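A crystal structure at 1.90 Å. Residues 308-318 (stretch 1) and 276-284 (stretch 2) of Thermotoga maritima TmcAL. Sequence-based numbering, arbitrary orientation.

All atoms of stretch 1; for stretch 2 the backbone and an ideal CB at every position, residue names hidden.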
# COMPACT_ATOMS: atom_id res chain seq x y z
N SER A 308 19.49 -2.78 8.52
CA SER A 308 19.51 -2.90 7.07
C SER A 308 18.71 -4.10 6.58
O SER A 308 18.05 -4.05 5.54
CB SER A 308 20.95 -3.00 6.55
OG SER A 308 21.54 -1.72 6.50
N ARG A 309 18.77 -5.19 7.33
CA ARG A 309 17.97 -6.36 6.99
C ARG A 309 16.49 -6.03 7.12
O ARG A 309 15.70 -6.35 6.24
CB ARG A 309 18.34 -7.56 7.86
CG ARG A 309 17.54 -8.82 7.56
CD ARG A 309 18.07 -10.00 8.37
NE ARG A 309 17.25 -11.20 8.23
CZ ARG A 309 17.40 -12.30 8.96
NH1 ARG A 309 18.35 -12.37 9.89
NH2 ARG A 309 16.60 -13.34 8.76
N ILE A 310 16.11 -5.38 8.22
CA ILE A 310 14.70 -5.02 8.41
C ILE A 310 14.22 -4.03 7.35
O ILE A 310 13.13 -4.19 6.79
CB ILE A 310 14.43 -4.42 9.80
CG1 ILE A 310 14.95 -5.34 10.91
CG2 ILE A 310 12.93 -4.19 9.99
CD1 ILE A 310 14.52 -6.78 10.73
N ARG A 311 15.03 -3.00 7.07
CA ARG A 311 14.68 -2.02 6.03
C ARG A 311 14.56 -2.67 4.65
O ARG A 311 13.67 -2.30 3.88
CB ARG A 311 15.70 -0.87 5.99
CG ARG A 311 15.66 0.08 7.20
CD ARG A 311 16.63 1.25 7.00
NE ARG A 311 18.02 0.82 6.84
CZ ARG A 311 19.01 1.12 7.68
NH1 ARG A 311 18.80 1.88 8.75
NH2 ARG A 311 20.23 0.67 7.43
N ARG A 312 15.45 -3.61 4.33
CA ARG A 312 15.34 -4.33 3.05
C ARG A 312 14.01 -5.10 3.01
O ARG A 312 13.31 -5.06 2.01
CB ARG A 312 16.50 -5.32 2.84
CG ARG A 312 17.79 -4.70 2.30
CD ARG A 312 18.87 -5.77 1.95
NE ARG A 312 19.39 -6.45 3.12
CZ ARG A 312 20.48 -6.08 3.77
NH1 ARG A 312 21.16 -5.02 3.36
NH2 ARG A 312 20.88 -6.76 4.83
N LEU A 313 13.67 -5.77 4.11
CA LEU A 313 12.41 -6.52 4.14
C LEU A 313 11.18 -5.62 3.95
O LEU A 313 10.18 -6.05 3.38
CB LEU A 313 12.28 -7.31 5.44
CG LEU A 313 13.17 -8.55 5.57
CD1 LEU A 313 12.99 -9.20 6.94
CD2 LEU A 313 12.86 -9.54 4.47
N ALA A 314 11.24 -4.39 4.46
CA ALA A 314 10.15 -3.44 4.24
C ALA A 314 10.00 -3.08 2.76
O ALA A 314 8.90 -2.96 2.26
CB ALA A 314 10.36 -2.18 5.06
N LEU A 315 11.12 -2.92 2.04
CA LEU A 315 11.05 -2.62 0.61
C LEU A 315 10.55 -3.82 -0.17
O LEU A 315 9.70 -3.68 -1.05
CB LEU A 315 12.42 -2.19 0.07
CG LEU A 315 12.97 -0.86 0.58
CD1 LEU A 315 14.24 -0.49 -0.20
CD2 LEU A 315 11.93 0.23 0.45
N PHE A 316 11.04 -5.01 0.17
CA PHE A 316 10.55 -6.23 -0.46
C PHE A 316 9.06 -6.40 -0.24
O PHE A 316 8.33 -6.85 -1.14
CB PHE A 316 11.28 -7.46 0.07
CG PHE A 316 12.72 -7.54 -0.32
CD1 PHE A 316 13.19 -6.85 -1.44
CD2 PHE A 316 13.62 -8.30 0.42
CE1 PHE A 316 14.53 -6.93 -1.81
CE2 PHE A 316 14.97 -8.37 0.06
CZ PHE A 316 15.42 -7.69 -1.05
N SER A 317 8.59 -6.05 0.95
CA SER A 317 7.16 -6.16 1.23
C SER A 317 6.33 -5.17 0.41
O SER A 317 5.33 -5.53 -0.20
CB SER A 317 6.89 -5.95 2.72
OG SER A 317 7.58 -6.93 3.48
N VAL A 318 6.73 -3.90 0.41
CA VAL A 318 5.91 -2.90 -0.27
C VAL A 318 5.92 -3.13 -1.79
O VAL A 318 4.93 -2.82 -2.47
CB VAL A 318 6.38 -1.48 0.08
CG1 VAL A 318 7.62 -1.09 -0.72
CG2 VAL A 318 5.27 -0.49 -0.16
N UNK A 276 11.94 -15.04 7.52
CA UNK A 276 12.18 -16.26 8.27
C UNK A 276 12.41 -15.84 9.71
O UNK A 276 12.27 -14.66 10.04
CB UNK A 276 13.36 -17.05 7.71
N UNK A 277 12.78 -16.80 10.56
CA UNK A 277 13.14 -16.54 11.95
C UNK A 277 12.10 -15.72 12.71
O UNK A 277 12.47 -14.89 13.54
CB UNK A 277 14.49 -15.82 12.00
N UNK A 278 10.82 -15.97 12.43
CA UNK A 278 9.75 -15.27 13.12
C UNK A 278 9.52 -13.82 12.70
O UNK A 278 8.79 -13.10 13.38
CB UNK A 278 10.03 -15.30 14.62
N UNK A 279 10.13 -13.39 11.59
CA UNK A 279 10.02 -12.00 11.17
C UNK A 279 8.63 -11.63 10.67
O UNK A 279 8.25 -10.46 10.71
CB UNK A 279 11.05 -11.71 10.07
N UNK A 280 7.87 -12.62 10.20
CA UNK A 280 6.52 -12.34 9.71
C UNK A 280 5.69 -11.81 10.86
O UNK A 280 5.02 -10.77 10.73
CB UNK A 280 5.87 -13.59 9.10
N UNK A 281 5.75 -12.50 11.99
CA UNK A 281 4.99 -12.11 13.18
C UNK A 281 5.46 -10.77 13.71
O UNK A 281 4.66 -9.95 14.14
CB UNK A 281 5.11 -13.18 14.27
N UNK A 282 6.77 -10.53 13.67
CA UNK A 282 7.31 -9.26 14.15
C UNK A 282 6.83 -8.09 13.28
O UNK A 282 6.45 -7.04 13.80
CB UNK A 282 8.84 -9.31 14.17
N UNK A 283 6.84 -8.27 11.96
CA UNK A 283 6.32 -7.23 11.07
C UNK A 283 4.84 -6.99 11.37
O UNK A 283 4.39 -5.86 11.48
CB UNK A 283 6.52 -7.62 9.60
N UNK A 284 4.08 -8.08 11.52
CA UNK A 284 2.64 -7.99 11.72
C UNK A 284 2.28 -7.27 13.01
O UNK A 284 1.43 -6.36 13.02
CB UNK A 284 2.02 -9.39 11.72

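Stretch 1 is a helix throughout, and stretch 2 enters a second helix at 279, the two axes crossing at -78° with a closest approach of 12.2 Å. So wide a gap must be filled by side chains.

At position 276 the backbone is extended and CA-to-CB points sideways, with the ideal CB 5.0 Å from Arg-309 NH2. A small or polar residue would suit a place beside a guanidinium. The residue is Ser-276, whose OG lies near the plane of that group, 3.7 Å from Arg-309 NH2, a contact rather than a hydrogen bond.

Position 277 points toward stretch 1, its ideal CB 4.6 Å from Arg-309 NH2. Arg-309 is fully extended, so its charge arrives here; an acidic residue is the natural answer, though Asn or Gln could also accept a hydrogen bond. Phi of 51° is somewhat unfavourable for any residue with a CB. The residue is Glu-277, which forms a salt bridge: its OE2 accepts hydrogen bonds from Arg-309 NH2 at 3.0 Å and from Arg-309 NH1 at 3.3 Å.

Position 278 also has positive phi, 74°, as the type I' turn from 276 to 279 requires, and nothing of stretch 1 lies near its ideal CB. Glycine is favoured, with Asn a possible alternative. Gly-278 occupies it, at the N-cap position.

Position 279 points toward stretch 1, its ideal CB 4.5 Å from Leu-313 CD1, with Ile-310 also close by. A branched aliphatic residue or Met would fit. Leu-279 places CD1 3.6 Å from Leu-313 CD1 and CD2 3.8 Å from Ile-310 CD1, and CD2 still touches Leu-313; CD1 also lies 3.7 Å from Arg-309 NH2.

Positions 280, 281 and 282 have CB atoms out of reach of stretch 1, which therefore leaves the choice open among helix-compatible residues. They are Glu-280, Lys-281 and Arg-282.

Position 283, one turn after 279, again points toward stretch 1, yet no atom there lies within 5.5 Å of its ideal CB. A long apolar side chain is needed to span the space; Phe, Leu or Met are plausible. Phe-283 sends its ring as a knob into the hole formed by Ile-310, Leu-313, Ala-314 and Ser-317. Its CZ lies 3.7 Å from Leu-313 CB, and its CE1 3.9 Å from Ile-310 CG2. The small side chain of Ala-314 still makes contact, its CB 4.3 Å from Phe-283 CE2.

Position 284 is out of reach, so stretch 1 dictates nothing; it is His-284.

Stretch 2, residues 276-284: SEGLEKRFH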
# COMPACT_ATOMS: atom_id res chain seq x y z
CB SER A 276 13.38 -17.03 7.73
OG SER A 276 14.58 -16.32 7.96
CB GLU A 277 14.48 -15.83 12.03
CG GLU A 277 15.65 -16.60 11.46
CD GLU A 277 16.96 -15.87 11.66
OE1 GLU A 277 17.39 -15.71 12.82
OE2 GLU A 277 17.56 -15.45 10.65
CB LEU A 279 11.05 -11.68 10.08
CG LEU A 279 12.43 -11.36 10.65
CD1 LEU A 279 13.53 -11.55 9.61
CD2 LEU A 279 12.45 -9.93 11.18
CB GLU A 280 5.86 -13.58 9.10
CG GLU A 280 6.59 -14.14 7.88
CD GLU A 280 7.61 -15.22 8.26
OE1 GLU A 280 8.02 -15.26 9.44
OE2 GLU A 280 7.99 -16.02 7.38
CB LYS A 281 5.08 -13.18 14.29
CG LYS A 281 4.23 -12.87 15.52
CD LYS A 281 4.24 -14.03 16.51
CE LYS A 281 3.28 -13.79 17.68
NZ LYS A 281 3.30 -14.92 18.66
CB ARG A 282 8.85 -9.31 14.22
CG ARG A 282 9.36 -10.35 15.23
CD ARG A 282 10.88 -10.36 15.33
NE ARG A 282 11.37 -9.19 16.05
CZ ARG A 282 11.57 -9.15 17.36
NH1 ARG A 282 11.33 -10.24 18.10
NH2 ARG A 282 12.01 -8.04 17.94
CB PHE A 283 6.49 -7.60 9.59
CG PHE A 283 7.67 -6.93 8.92
CD1 PHE A 283 8.96 -7.15 9.39
CD2 PHE A 283 7.49 -6.09 7.82
CE1 PHE A 283 10.06 -6.56 8.77
CE2 PHE A 283 8.59 -5.49 7.20
CZ PHE A 283 9.87 -5.71 7.67
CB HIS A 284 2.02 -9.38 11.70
CG HIS A 284 0.52 -9.38 11.71
ND1 HIS A 284 -0.22 -9.50 12.87
CD2 HIS A 284 -0.38 -9.26 10.70
CE1 HIS A 284 -1.51 -9.46 12.58
NE2 HIS A 284 -1.63 -9.32 11.27
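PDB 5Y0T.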